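Local structure of scarecrow-like protein 3 (6KPB) at residues V129-I133 with Q205-Q211; A160-E164 with P343-V347; R198-V202 with L244-E250; D352-N356 with E366-Y371; G430-L436 with V477-R483. The protein probably acts as a transcription factor in plant development and binds zinc finger proteins such as JACKDAW. One frame throughout, in Å; residues are numbered along the deposited sequence.

Interaction 1 (V129-I133 with Q205-Q211); sequences VSEEI and QKEVLEQ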
# COMPACT_ATOMS: atom_id res chain seq x y z
N VAL A 129 -2.40 -0.48 11.29
CA VAL A 129 -3.18 -0.98 12.42
C VAL A 129 -4.60 -0.44 12.39
O VAL A 129 -5.57 -1.18 12.59
CB VAL A 129 -2.47 -0.62 13.74
CG1 VAL A 129 -3.15 -1.33 14.90
CG2 VAL A 129 -0.99 -0.99 13.67
N SER A 130 -4.76 0.86 12.13
CA SER A 130 -6.08 1.47 12.19
C SER A 130 -7.03 0.84 11.18
O SER A 130 -8.20 0.58 11.49
CB SER A 130 -5.99 2.98 11.96
OG SER A 130 -6.11 3.29 10.58
N GLU A 131 -6.55 0.58 9.96
CA GLU A 131 -7.39 -0.07 8.96
C GLU A 131 -7.71 -1.50 9.36
O GLU A 131 -8.83 -1.98 9.13
CB GLU A 131 -6.70 -0.03 7.59
CG GLU A 131 -7.06 1.20 6.77
CD GLU A 131 -8.50 1.19 6.32
OE1 GLU A 131 -8.87 0.33 5.49
OE2 GLU A 131 -9.28 2.04 6.80
N GLU A 132 -6.74 -2.21 9.95
CA GLU A 132 -6.97 -3.59 10.34
C GLU A 132 -7.99 -3.68 11.47
O GLU A 132 -8.83 -4.59 11.49
CB GLU A 132 -5.65 -4.25 10.74
CG GLU A 132 -4.73 -4.52 9.56
CD GLU A 132 -3.33 -4.94 9.98
OE1 GLU A 132 -2.98 -4.76 11.16
OE2 GLU A 132 -2.58 -5.45 9.12
N ILE A 133 -7.93 -2.75 12.43
CA ILE A 133 -8.97 -2.69 13.45
C ILE A 133 -10.33 -2.42 12.81
O ILE A 133 -11.35 -3.01 13.20
CB ILE A 133 -8.63 -1.61 14.50
CG1 ILE A 133 -7.36 -1.99 15.27
CG2 ILE A 133 -9.79 -1.42 15.46
CD1 ILE A 133 -6.97 -0.96 16.32
N GLN A 205 -0.00 -6.62 18.31
CA GLN A 205 -0.02 -5.17 18.12
C GLN A 205 -0.41 -4.51 19.43
O GLN A 205 -1.46 -4.82 20.00
CB GLN A 205 -0.98 -4.79 17.00
CG GLN A 205 -0.53 -5.26 15.62
CD GLN A 205 -1.63 -5.19 14.58
OE1 GLN A 205 -2.74 -4.74 14.86
NE2 GLN A 205 -1.32 -5.63 13.36
N LYS A 206 0.44 -3.59 19.90
CA LYS A 206 0.18 -2.92 21.18
C LYS A 206 -1.12 -2.12 21.14
O LYS A 206 -1.90 -2.17 22.08
CB LYS A 206 1.35 -2.00 21.54
CG LYS A 206 2.20 -2.51 22.69
CD LYS A 206 2.57 -1.38 23.64
CE LYS A 206 1.60 -1.30 24.81
NZ LYS A 206 1.95 -2.26 25.89
N GLU A 207 -1.35 -1.39 20.04
CA GLU A 207 -2.53 -0.53 19.96
C GLU A 207 -3.82 -1.31 20.14
O GLU A 207 -4.79 -0.79 20.72
CB GLU A 207 -2.55 0.20 18.61
CG GLU A 207 -1.29 1.02 18.32
CD GLU A 207 -0.20 0.21 17.64
OE1 GLU A 207 0.60 0.81 16.90
OE2 GLU A 207 -0.16 -1.03 17.84
N VAL A 208 -3.87 -2.56 19.67
CA VAL A 208 -5.05 -3.39 19.87
C VAL A 208 -5.22 -3.72 21.35
O VAL A 208 -6.33 -3.71 21.88
CB VAL A 208 -4.95 -4.66 19.01
CG1 VAL A 208 -6.19 -5.52 19.20
CG2 VAL A 208 -4.77 -4.29 17.55
N LEU A 209 -4.11 -4.01 22.04
CA LEU A 209 -4.19 -4.33 23.46
C LEU A 209 -4.47 -3.10 24.30
O LEU A 209 -5.12 -3.20 25.35
CB LEU A 209 -2.90 -5.01 23.91
CG LEU A 209 -2.62 -6.38 23.27
CD1 LEU A 209 -1.16 -6.75 23.40
CD2 LEU A 209 -3.50 -7.45 23.90
N GLU A 210 -3.99 -1.93 23.87
CA GLU A 210 -4.26 -0.70 24.61
C GLU A 210 -5.75 -0.36 24.58
O GLU A 210 -6.32 0.04 25.60
CB GLU A 210 -3.44 0.46 24.03
CG GLU A 210 -1.94 0.26 24.11
CD GLU A 210 -1.18 1.44 23.53
OE1 GLU A 210 0.02 1.60 23.86
OE2 GLU A 210 -1.78 2.21 22.75
N GLN A 211 -6.39 -0.51 23.42
CA GLN A 211 -7.82 -0.20 23.32
C GLN A 211 -8.65 -1.18 24.13
O GLN A 211 -9.59 -0.78 24.83
CB GLN A 211 -8.26 -0.19 21.86
CG GLN A 211 -7.62 0.91 21.02
CD GLN A 211 -8.20 0.98 19.63
OE1 GLN A 211 -7.64 1.63 18.75
NE2 GLN A 211 -9.33 0.31 19.42
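Two helix starts of the GRAS domain cross here at -55°, helix 129-142 against helix 206-223, with segment axes 10.7 Å apart at closest approach. The latter follows strand 196-203 of the Rossmann-like sheet, and Q205 occupies its N-cap position. The wide axial separation is bridged by side chains. V129, in the t rotamer, directs CG1 to within 3.4 Å of OE1 of Q205 and 4.3 Å of CG2 of V208. One turn on, I133 adopts m,t: its CG1 lies 4.1 Å from V208 CG2, while its CD1 reaches OE1 of Q211 at 3.6 Å. Q211 (m,t) is itself stretched out across the gap. E207 is kinked at chi2 (88°), which brings OE1 to 4.0 Å from V129 CG2 along the border of this small apolar patch. On another border, E132 and Q205 both extend with chi1 m and chi2 t, so that their ends meet: NE2 of Q205 donates a hydrogen bond of 2.9 Å to OE1 of E132.

Interaction 2 (A160-E164 with P343-V347); sequences AMEGE and PKVMV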
# COMPACT_ATOMS: atom_id res chain seq x y z
N ALA A 160 -18.76 -23.09 33.52
CA ALA A 160 -17.57 -23.72 34.08
C ALA A 160 -17.10 -23.01 35.34
O ALA A 160 -16.47 -23.64 36.20
CB ALA A 160 -16.45 -23.76 33.04
N MET A 161 -17.39 -21.72 35.47
CA MET A 161 -16.94 -20.91 36.59
C MET A 161 -18.00 -20.76 37.67
O MET A 161 -17.93 -19.81 38.47
CB MET A 161 -16.48 -19.54 36.11
CG MET A 161 -15.29 -19.58 35.16
SD MET A 161 -13.98 -20.65 35.77
CE MET A 161 -12.67 -20.29 34.61
N GLU A 162 -18.98 -21.66 37.72
CA GLU A 162 -19.96 -21.64 38.79
C GLU A 162 -19.28 -21.90 40.13
O GLU A 162 -18.61 -22.92 40.30
CB GLU A 162 -21.05 -22.68 38.54
CG GLU A 162 -21.87 -22.45 37.28
CD GLU A 162 -22.74 -23.65 36.94
OE1 GLU A 162 -22.39 -24.78 37.33
OE2 GLU A 162 -23.79 -23.45 36.28
N GLY A 163 -19.45 -20.97 41.07
CA GLY A 163 -18.89 -21.10 42.40
C GLY A 163 -17.46 -20.64 42.55
O GLY A 163 -17.01 -20.45 43.68
N GLU A 164 -16.74 -20.45 41.45
CA GLU A 164 -15.35 -20.03 41.54
C GLU A 164 -15.25 -18.56 41.93
O GLU A 164 -15.94 -17.71 41.36
CB GLU A 164 -14.64 -20.25 40.20
CG GLU A 164 -14.55 -21.71 39.78
CD GLU A 164 -13.52 -22.49 40.57
OE1 GLU A 164 -12.69 -21.85 41.26
OE2 GLU A 164 -13.52 -23.73 40.50
N PRO A 343 -6.76 -26.03 32.21
CA PRO A 343 -7.92 -25.13 32.12
C PRO A 343 -9.20 -25.87 32.48
O PRO A 343 -9.35 -27.06 32.21
CB PRO A 343 -7.91 -24.70 30.65
CG PRO A 343 -7.29 -25.84 29.94
CD PRO A 343 -6.22 -26.35 30.88
N LYS A 344 -10.12 -25.14 33.11
CA LYS A 344 -11.41 -25.74 33.43
C LYS A 344 -12.27 -25.88 32.19
O LYS A 344 -13.13 -26.77 32.13
CB LYS A 344 -12.13 -24.90 34.50
CG LYS A 344 -12.66 -25.73 35.65
CD LYS A 344 -13.35 -24.86 36.69
CE LYS A 344 -14.13 -25.70 37.67
NZ LYS A 344 -14.78 -24.88 38.72
N VAL A 345 -12.06 -25.03 31.19
CA VAL A 345 -12.74 -25.16 29.90
C VAL A 345 -11.88 -24.49 28.84
O VAL A 345 -11.24 -23.46 29.09
CB VAL A 345 -14.16 -24.56 29.94
CG1 VAL A 345 -14.12 -23.04 30.08
CG2 VAL A 345 -14.95 -24.96 28.70
N MET A 346 -11.83 -25.10 27.66
CA MET A 346 -11.25 -24.49 26.48
C MET A 346 -12.33 -24.39 25.41
O MET A 346 -12.98 -25.39 25.09
CB MET A 346 -10.06 -25.28 25.95
CG MET A 346 -9.47 -24.71 24.66
SD MET A 346 -7.99 -25.57 24.09
CE MET A 346 -8.67 -27.16 23.64
N VAL A 347 -12.52 -23.20 24.87
CA VAL A 347 -13.52 -22.95 23.84
C VAL A 347 -12.80 -22.65 22.54
O VAL A 347 -11.90 -21.80 22.50
CB VAL A 347 -14.49 -21.82 24.25
CG1 VAL A 347 -15.33 -22.26 25.43
CG2 VAL A 347 -13.73 -20.56 24.60
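A very short salt bridge, 2.5 Å from NZ of K344 to OE2 of E164, dominates this contact; the same NZ gives a weak hydrogen bond to the carbonyl O of A160 at 3.3 Å. The lysine reaches both acceptors because its chain runs fully extended from CB outward, with chi2 to chi4 all t. E164 bends back with chi1 and chi2 both m, presenting its carboxylate to the ammonium group. Its backbone closes a type II beta turn that begins at M161, E164 N bonding to M161 O at 3.3 Å; G163 takes the positive-phi position, where a CB would jam against the preceding carbonyl. The turn belongs to the alpha-to-beta connection of a Rossmann-like fold: it leads from helix 145-160 into strand 166-171, and R190 bonds to the carbonyls of M161 and E164. K344 lies near the N-terminal end of strand 345-351, which runs parallel to strand 251-257 in the same sheet. Further in, CB of A160, at the end of the helix, packs on CG1 of V345 at 3.8 Å. SD of M161 lies 4.4 Å from CD of K344, alongside the aliphatic part of the lysine.

Interaction 3 (R198-V202 with L244-E250); sequences RITGV and LRVKTGE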
# COMPACT_ATOMS: atom_id res chain seq x y z
N ARG A 198 -9.60 -12.04 36.09
CA ARG A 198 -8.34 -11.70 35.44
C ARG A 198 -8.41 -12.15 34.00
O ARG A 198 -8.82 -13.29 33.71
CB ARG A 198 -7.16 -12.34 36.16
CG ARG A 198 -5.82 -12.13 35.47
CD ARG A 198 -4.69 -12.05 36.49
NE ARG A 198 -3.39 -12.33 35.89
CZ ARG A 198 -2.79 -13.52 35.96
NH1 ARG A 198 -1.61 -13.70 35.39
NH2 ARG A 198 -3.37 -14.52 36.61
N ILE A 199 -8.03 -11.27 33.08
CA ILE A 199 -8.03 -11.56 31.65
C ILE A 199 -6.64 -11.30 31.11
O ILE A 199 -6.09 -10.21 31.30
CB ILE A 199 -9.08 -10.73 30.89
CG1 ILE A 199 -10.48 -11.09 31.37
CG2 ILE A 199 -8.94 -10.95 29.39
CD1 ILE A 199 -11.58 -10.42 30.58
N THR A 200 -6.06 -12.30 30.45
CA THR A 200 -4.77 -12.18 29.79
C THR A 200 -5.00 -12.10 28.29
O THR A 200 -5.51 -13.05 27.69
CB THR A 200 -3.86 -13.36 30.14
OG1 THR A 200 -3.63 -13.39 31.55
CG2 THR A 200 -2.53 -13.23 29.42
N GLY A 201 -4.62 -10.98 27.69
CA GLY A 201 -4.83 -10.74 26.28
C GLY A 201 -3.55 -10.88 25.48
O GLY A 201 -2.54 -10.24 25.78
N VAL A 202 -3.60 -11.72 24.45
CA VAL A 202 -2.45 -11.99 23.59
C VAL A 202 -2.74 -11.40 22.21
O VAL A 202 -3.77 -11.71 21.60
CB VAL A 202 -2.16 -13.49 23.48
CG1 VAL A 202 -0.98 -13.74 22.55
CG2 VAL A 202 -1.87 -14.07 24.86
N LEU A 244 2.16 -16.28 30.05
CA LEU A 244 0.78 -16.18 30.52
C LEU A 244 0.68 -15.93 32.02
O LEU A 244 -0.33 -15.41 32.48
CB LEU A 244 0.01 -17.45 30.16
CG LEU A 244 -0.06 -17.73 28.66
CD1 LEU A 244 -0.74 -19.06 28.37
CD2 LEU A 244 -0.77 -16.59 27.95
N ARG A 245 1.70 -16.32 32.79
CA ARG A 245 1.79 -16.01 34.22
C ARG A 245 0.55 -16.46 34.99
O ARG A 245 0.00 -15.72 35.81
CB ARG A 245 2.03 -14.52 34.45
CG ARG A 245 3.48 -14.06 34.29
CD ARG A 245 3.60 -12.54 34.30
NE ARG A 245 5.00 -12.12 34.22
CZ ARG A 245 5.71 -12.11 33.10
NH1 ARG A 245 5.16 -12.48 31.95
NH2 ARG A 245 6.98 -11.72 33.11
N VAL A 246 0.09 -17.68 34.73
CA VAL A 246 -1.05 -18.21 35.47
C VAL A 246 -0.61 -18.52 36.89
O VAL A 246 0.43 -19.13 37.11
CB VAL A 246 -1.61 -19.48 34.81
CG1 VAL A 246 -3.04 -19.72 35.28
CG2 VAL A 246 -1.55 -19.37 33.30
N LYS A 247 -1.43 -18.11 37.86
CA LYS A 247 -1.17 -18.37 39.27
C LYS A 247 -1.89 -19.65 39.70
O LYS A 247 -2.74 -20.19 38.98
CB LYS A 247 -1.61 -17.18 40.13
CG LYS A 247 -0.75 -15.94 39.92
CD LYS A 247 -1.47 -14.67 40.34
CE LYS A 247 -0.58 -13.45 40.15
NZ LYS A 247 -1.34 -12.18 40.29
N THR A 248 -1.52 -20.15 40.87
CA THR A 248 -2.08 -21.39 41.38
C THR A 248 -3.35 -21.09 42.18
O THR A 248 -3.43 -20.07 42.87
CB THR A 248 -1.06 -22.13 42.25
OG1 THR A 248 0.24 -21.99 41.68
CG2 THR A 248 -1.41 -23.61 42.35
N GLY A 249 -4.33 -21.99 42.09
CA GLY A 249 -5.56 -21.84 42.83
C GLY A 249 -6.64 -21.02 42.15
O GLY A 249 -7.71 -20.83 42.74
N GLU A 250 -6.40 -20.53 40.94
CA GLU A 250 -7.39 -19.77 40.19
C GLU A 250 -7.92 -20.61 39.03
O GLU A 250 -7.15 -21.29 38.34
CB GLU A 250 -6.80 -18.46 39.66
CG GLU A 250 -5.56 -18.62 38.80
CD GLU A 250 -5.07 -17.30 38.22
OE1 GLU A 250 -4.34 -17.33 37.22
OE2 GLU A 250 -5.44 -16.24 38.78
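R198 opens the strand segment with an outstretched side chain that reaches the loop between helix 241-244 and strand 251-257. Its NH1 donates a 2.6 Å hydrogen bond to the backbone O of R245, a residue with positive phi just past the helix. Its NH2 forms a salt bridge with OE1 of E250 at 3.0 Å. Two residues on, T200 again faces the loop: its CG2 packs 4.1 Å from CD2 of L244, while OG1 bonds to H168 of the VHIID motif and to N230. V202 completes the strand's every-other-residue pattern, its CG2 4.1 Å from the same L244 CD2. The loop thus folds against one face of the parallel Rossmann-like sheet. OE1 of E250 also accepts K247 N at 3.1 Å, tying the loop back on itself. A buried arginine is therefore met near its guanidinium plane by a carbonyl and a carboxylate, so its charge is compensated and its side chain joins both ends of the loop to the strand.

Interaction 4 (D352-N356 with E366-Y371); sequences DSDHN and ESLYTY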
# COMPACT_ATOMS: atom_id res chain seq x y z
N ASP A 352 -14.92 -24.20 9.40
CA ASP A 352 -15.39 -25.57 9.19
C ASP A 352 -15.38 -25.87 7.70
O ASP A 352 -16.42 -26.04 7.07
CB ASP A 352 -16.78 -25.76 9.79
CG ASP A 352 -17.09 -27.22 10.08
OD1 ASP A 352 -16.43 -28.09 9.48
OD2 ASP A 352 -17.97 -27.49 10.92
N SER A 353 -14.17 -25.95 7.14
CA SER A 353 -14.00 -26.27 5.73
C SER A 353 -12.65 -26.95 5.55
O SER A 353 -11.68 -26.64 6.24
CB SER A 353 -14.07 -25.01 4.85
OG SER A 353 -15.31 -24.34 5.02
N ASP A 354 -12.60 -27.89 4.61
CA ASP A 354 -11.34 -28.57 4.28
C ASP A 354 -10.59 -27.70 3.28
O ASP A 354 -10.74 -27.83 2.06
CB ASP A 354 -11.60 -29.96 3.73
CG ASP A 354 -10.32 -30.77 3.55
OD1 ASP A 354 -9.24 -30.26 3.92
OD2 ASP A 354 -10.40 -31.90 3.04
N HIS A 355 -9.76 -26.80 3.80
CA HIS A 355 -8.89 -25.95 2.99
C HIS A 355 -7.42 -26.32 3.15
O HIS A 355 -6.55 -25.53 2.77
CB HIS A 355 -9.11 -24.48 3.34
CG HIS A 355 -10.47 -23.97 2.99
ND1 HIS A 355 -10.97 -22.77 3.47
CD2 HIS A 355 -11.44 -24.49 2.20
CE1 HIS A 355 -12.18 -22.58 2.99
NE2 HIS A 355 -12.50 -23.61 2.22
N ASN A 356 -7.13 -27.50 3.71
CA ASN A 356 -5.77 -27.95 3.93
C ASN A 356 -5.44 -29.17 3.07
O ASN A 356 -4.58 -29.98 3.43
CB ASN A 356 -5.54 -28.27 5.41
CG ASN A 356 -4.07 -28.27 5.78
OD1 ASN A 356 -3.25 -27.61 5.14
ND2 ASN A 356 -3.73 -29.01 6.83
N GLU A 366 -12.59 -26.70 -2.99
CA GLU A 366 -13.35 -26.50 -1.77
C GLU A 366 -13.45 -25.02 -1.41
O GLU A 366 -14.53 -24.53 -1.06
CB GLU A 366 -12.73 -27.29 -0.62
CG GLU A 366 -13.18 -28.74 -0.58
CD GLU A 366 -14.69 -28.88 -0.48
OE1 GLU A 366 -15.26 -28.41 0.53
OE2 GLU A 366 -15.30 -29.43 -1.41
N SER A 367 -12.33 -24.29 -1.49
CA SER A 367 -12.36 -22.88 -1.12
C SER A 367 -13.27 -22.07 -2.03
O SER A 367 -13.86 -21.08 -1.60
CB SER A 367 -10.94 -22.30 -1.14
OG SER A 367 -10.36 -22.42 -2.43
N LEU A 368 -13.40 -22.48 -3.30
CA LEU A 368 -14.34 -21.82 -4.19
C LEU A 368 -15.77 -21.93 -3.66
O LEU A 368 -16.53 -20.95 -3.69
CB LEU A 368 -14.25 -22.40 -5.60
CG LEU A 368 -13.22 -21.78 -6.55
CD1 LEU A 368 -13.20 -22.51 -7.88
CD2 LEU A 368 -13.52 -20.30 -6.74
N TYR A 369 -16.14 -23.10 -3.15
CA TYR A 369 -17.48 -23.28 -2.61
C TYR A 369 -17.67 -22.52 -1.31
O TYR A 369 -18.73 -21.92 -1.09
CB TYR A 369 -17.78 -24.77 -2.41
CG TYR A 369 -18.17 -25.49 -3.68
CD1 TYR A 369 -19.50 -25.56 -4.08
CD2 TYR A 369 -17.22 -26.10 -4.48
CE1 TYR A 369 -19.87 -26.22 -5.23
CE2 TYR A 369 -17.58 -26.76 -5.64
CZ TYR A 369 -18.90 -26.82 -6.01
OH TYR A 369 -19.26 -27.48 -7.17
N THR A 370 -16.66 -22.53 -0.44
CA THR A 370 -16.79 -21.86 0.85
C THR A 370 -16.95 -20.36 0.68
O THR A 370 -17.89 -19.76 1.22
CB THR A 370 -15.58 -22.17 1.73
OG1 THR A 370 -15.50 -23.58 1.97
CG2 THR A 370 -15.69 -21.45 3.07
N TYR A 371 -16.05 -19.73 -0.08
CA TYR A 371 -16.08 -18.28 -0.22
C TYR A 371 -17.16 -17.81 -1.18
O TYR A 371 -17.55 -16.64 -1.12
CB TYR A 371 -14.71 -17.77 -0.65
CG TYR A 371 -13.69 -17.90 0.46
CD1 TYR A 371 -13.58 -16.93 1.45
CD2 TYR A 371 -12.85 -19.01 0.53
CE1 TYR A 371 -12.66 -17.06 2.47
CE2 TYR A 371 -11.93 -19.14 1.55
CZ TYR A 371 -11.83 -18.16 2.51
OH TYR A 371 -10.91 -18.29 3.53
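One threonine hydroxyl gathers three polar side chains: OG1 of T370 hydrogen-bonds to OG of S353 at 3.1 Å and to NE2 of H355 at 3.0 Å, and beyond the two segments also to R472, which forms a salt bridge with E366 as well. The contact closes a beta-to-alpha connection of the Rossmann-like sheet, where the loop after strand 345-351 folds back on helix 360-381, the helix it leads into. S353 and H355 approach from the loop and converge on T370. The imidazole is held on several sides. CB of S367 lies over one ring face in a CH-pi contact, 4.1 Å from the centroid and 20° off the normal, while ND1 bonds to H416. CE1 of H355 comes to 3.7 Å from CE2 of Y371; these two rings are nearly parallel (22°) but slid apart, with centroids 5.7 Å from each other, so they barely overlap. The OH of Y371 in turn bonds to E400 of helix 387-406, and Y369, which takes no part in the contact with the loop, packs on an apolar side chain of the bound JACKDAW peptide. Beside E366 the loop makes an inverse gamma turn centred on D354, whose carbonyl O rests 3.4 Å from CB of E366.

Interaction 5 (G430-L436 with V477-R483); sequences GFGNVPL and VSAWRCR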
# COMPACT_ATOMS: atom_id res chain seq x y z
N GLY A 430 -5.86 -35.00 25.08
CA GLY A 430 -6.25 -35.15 26.46
C GLY A 430 -7.46 -34.35 26.89
O GLY A 430 -7.70 -34.23 28.10
N PHE A 431 -8.22 -33.80 25.95
CA PHE A 431 -9.39 -33.01 26.27
C PHE A 431 -10.66 -33.82 26.06
O PHE A 431 -10.73 -34.66 25.15
CB PHE A 431 -9.45 -31.73 25.42
CG PHE A 431 -8.35 -30.76 25.72
CD1 PHE A 431 -8.51 -29.79 26.70
CD2 PHE A 431 -7.15 -30.80 25.02
CE1 PHE A 431 -7.50 -28.89 26.98
CE2 PHE A 431 -6.14 -29.90 25.29
CZ PHE A 431 -6.31 -28.94 26.28
N GLY A 432 -11.65 -33.59 26.91
CA GLY A 432 -12.97 -34.19 26.76
C GLY A 432 -13.97 -33.13 26.34
O GLY A 432 -13.93 -32.00 26.84
N ASN A 433 -14.87 -33.50 25.44
CA ASN A 433 -15.84 -32.54 24.92
C ASN A 433 -16.87 -32.19 25.98
O ASN A 433 -17.39 -33.06 26.68
CB ASN A 433 -16.53 -33.10 23.67
CG ASN A 433 -17.60 -32.17 23.14
OD1 ASN A 433 -18.78 -32.52 23.10
ND2 ASN A 433 -17.20 -30.97 22.75
N VAL A 434 -17.17 -30.90 26.08
CA VAL A 434 -18.22 -30.40 26.95
C VAL A 434 -19.34 -29.87 26.05
O VAL A 434 -19.18 -28.82 25.42
CB VAL A 434 -17.71 -29.31 27.90
CG1 VAL A 434 -18.82 -28.87 28.85
CG2 VAL A 434 -16.51 -29.81 28.68
N PRO A 435 -20.46 -30.58 25.94
CA PRO A 435 -21.52 -30.14 25.02
C PRO A 435 -22.04 -28.76 25.38
O PRO A 435 -22.17 -28.41 26.55
CB PRO A 435 -22.61 -31.21 25.19
CG PRO A 435 -22.31 -31.86 26.51
CD PRO A 435 -20.82 -31.82 26.65
N LEU A 436 -22.30 -27.96 24.34
CA LEU A 436 -22.84 -26.63 24.55
C LEU A 436 -24.25 -26.71 25.10
O LEU A 436 -25.00 -27.65 24.82
CB LEU A 436 -22.82 -25.84 23.24
CG LEU A 436 -21.43 -25.62 22.63
CD1 LEU A 436 -21.52 -24.91 21.29
CD2 LEU A 436 -20.55 -24.84 23.60
N VAL A 477 -18.04 -24.10 16.72
CA VAL A 477 -17.76 -23.68 18.09
C VAL A 477 -17.85 -24.92 18.98
O VAL A 477 -18.85 -25.64 18.93
CB VAL A 477 -18.73 -22.59 18.58
CG1 VAL A 477 -18.36 -22.14 19.99
CG2 VAL A 477 -18.73 -21.40 17.62
N SER A 478 -16.82 -25.15 19.79
CA SER A 478 -16.76 -26.35 20.61
C SER A 478 -16.08 -26.03 21.94
O SER A 478 -15.17 -25.20 22.00
CB SER A 478 -16.03 -27.49 19.90
OG SER A 478 -14.70 -27.12 19.57
N ALA A 479 -16.52 -26.72 22.99
CA ALA A 479 -15.99 -26.54 24.34
C ALA A 479 -15.36 -27.83 24.82
O ALA A 479 -15.86 -28.92 24.53
CB ALA A 479 -17.09 -26.09 25.30
N TRP A 480 -14.26 -27.71 25.57
CA TRP A 480 -13.47 -28.87 25.96
C TRP A 480 -12.96 -28.69 27.38
O TRP A 480 -12.67 -27.58 27.83
CB TRP A 480 -12.29 -29.08 25.00
CG TRP A 480 -12.70 -29.08 23.57
CD1 TRP A 480 -12.84 -27.99 22.76
CD2 TRP A 480 -13.05 -30.22 22.77
NE1 TRP A 480 -13.24 -28.38 21.50
CE2 TRP A 480 -13.38 -29.74 21.49
CE3 TRP A 480 -13.11 -31.59 23.02
CZ2 TRP A 480 -13.76 -30.60 20.46
CZ3 TRP A 480 -13.49 -32.44 22.00
CH2 TRP A 480 -13.81 -31.94 20.73
N ARG A 481 -12.85 -29.81 28.09
CA ARG A 481 -12.28 -29.86 29.43
C ARG A 481 -11.17 -30.91 29.46
O ARG A 481 -11.10 -31.79 28.60
CB ARG A 481 -13.34 -30.21 30.49
CG ARG A 481 -13.89 -31.61 30.32
CD ARG A 481 -14.68 -32.07 31.53
NE ARG A 481 -14.18 -33.34 32.05
CZ ARG A 481 -14.45 -34.52 31.51
NH1 ARG A 481 -13.95 -35.63 32.04
NH2 ARG A 481 -15.21 -34.60 30.42
N CYS A 482 -10.32 -30.82 30.48
CA CYS A 482 -9.17 -31.71 30.59
C CYS A 482 -9.60 -33.08 31.10
O CYS A 482 -10.36 -33.18 32.07
CB CYS A 482 -8.12 -31.11 31.52
SG CYS A 482 -7.34 -29.62 30.87
N ARG A 483 -9.10 -34.13 30.46
CA ARG A 483 -9.37 -35.50 30.88
C ARG A 483 -8.25 -36.00 31.78
O ARG A 483 -7.13 -35.47 31.77
CB ARG A 483 -9.53 -36.41 29.66
CG ARG A 483 -10.20 -37.74 29.96
CD ARG A 483 -10.12 -38.70 28.78
NE ARG A 483 -10.94 -38.27 27.66
CZ ARG A 483 -10.46 -37.72 26.55
NH1 ARG A 483 -9.16 -37.54 26.41
NH2 ARG A 483 -11.29 -37.36 25.58
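F431, W480 and R483 bury the largest areas across this strand pair. F431 sets its CB 3.9 Å from CB of W480, while its ring meets C482, two residues past W480: CE1 is 4.0 Å from the cysteine SG, an oblique sulfur-aromatic contact with the sulfur 4.9 Å from the ring centroid. W480 lays a face of its indole against the N433 side chain, CZ3 approaching the asparagine CB at 3.5 Å, and fixes its NE1 on OG of S478 at 2.7 Å. R483 closes the far end: its N bonds to O of G430 at 2.7 Å, and its guanidinium lays one face over the F431-G432 peptide and forms a salt bridge with D427. Along the pair the backbones join through G432 N to R481 O (2.5 Å) and R481 N to G432 O (2.7 Å), then V434 N to A479 O (2.8 Å). A CB on G432 would clash with NH2 of R481. G430 ends helix 419-428 in a Schellman motif, so the chain passes from helix into strand. Strand 472-482 also runs antiparallel to strand 345-351; such antiparallel pairing at the C terminus, in the SAW region, extends the parallel Rossmann-like sheet of this GRAS domain.

Interactions 2, 3 and 5 all reach one mixed sheet. Centres of 2 and 5 lie 11 Å apart, and they touch where the neighbouring strands 345-351 and 472-482 meet, M346 N standing 2.6 Å from W480 O. Interaction 3 is 13 Å from interaction 2 between centres, and falls between its segments in sequence. Interaction 1 crosses both along the chain and touches 3, L209 packing on G201, because helix 206-223 directly follows strand 196-203. Interactions 4 and 5 come later, in series; 4 lies across the chain's centre from 1, 2 and 3, with helix 360-381 near the JACKDAW peptide. Strand 345-351 thus leads from interaction 2 to interaction 4, from the sheet to the peptide-contacting helix.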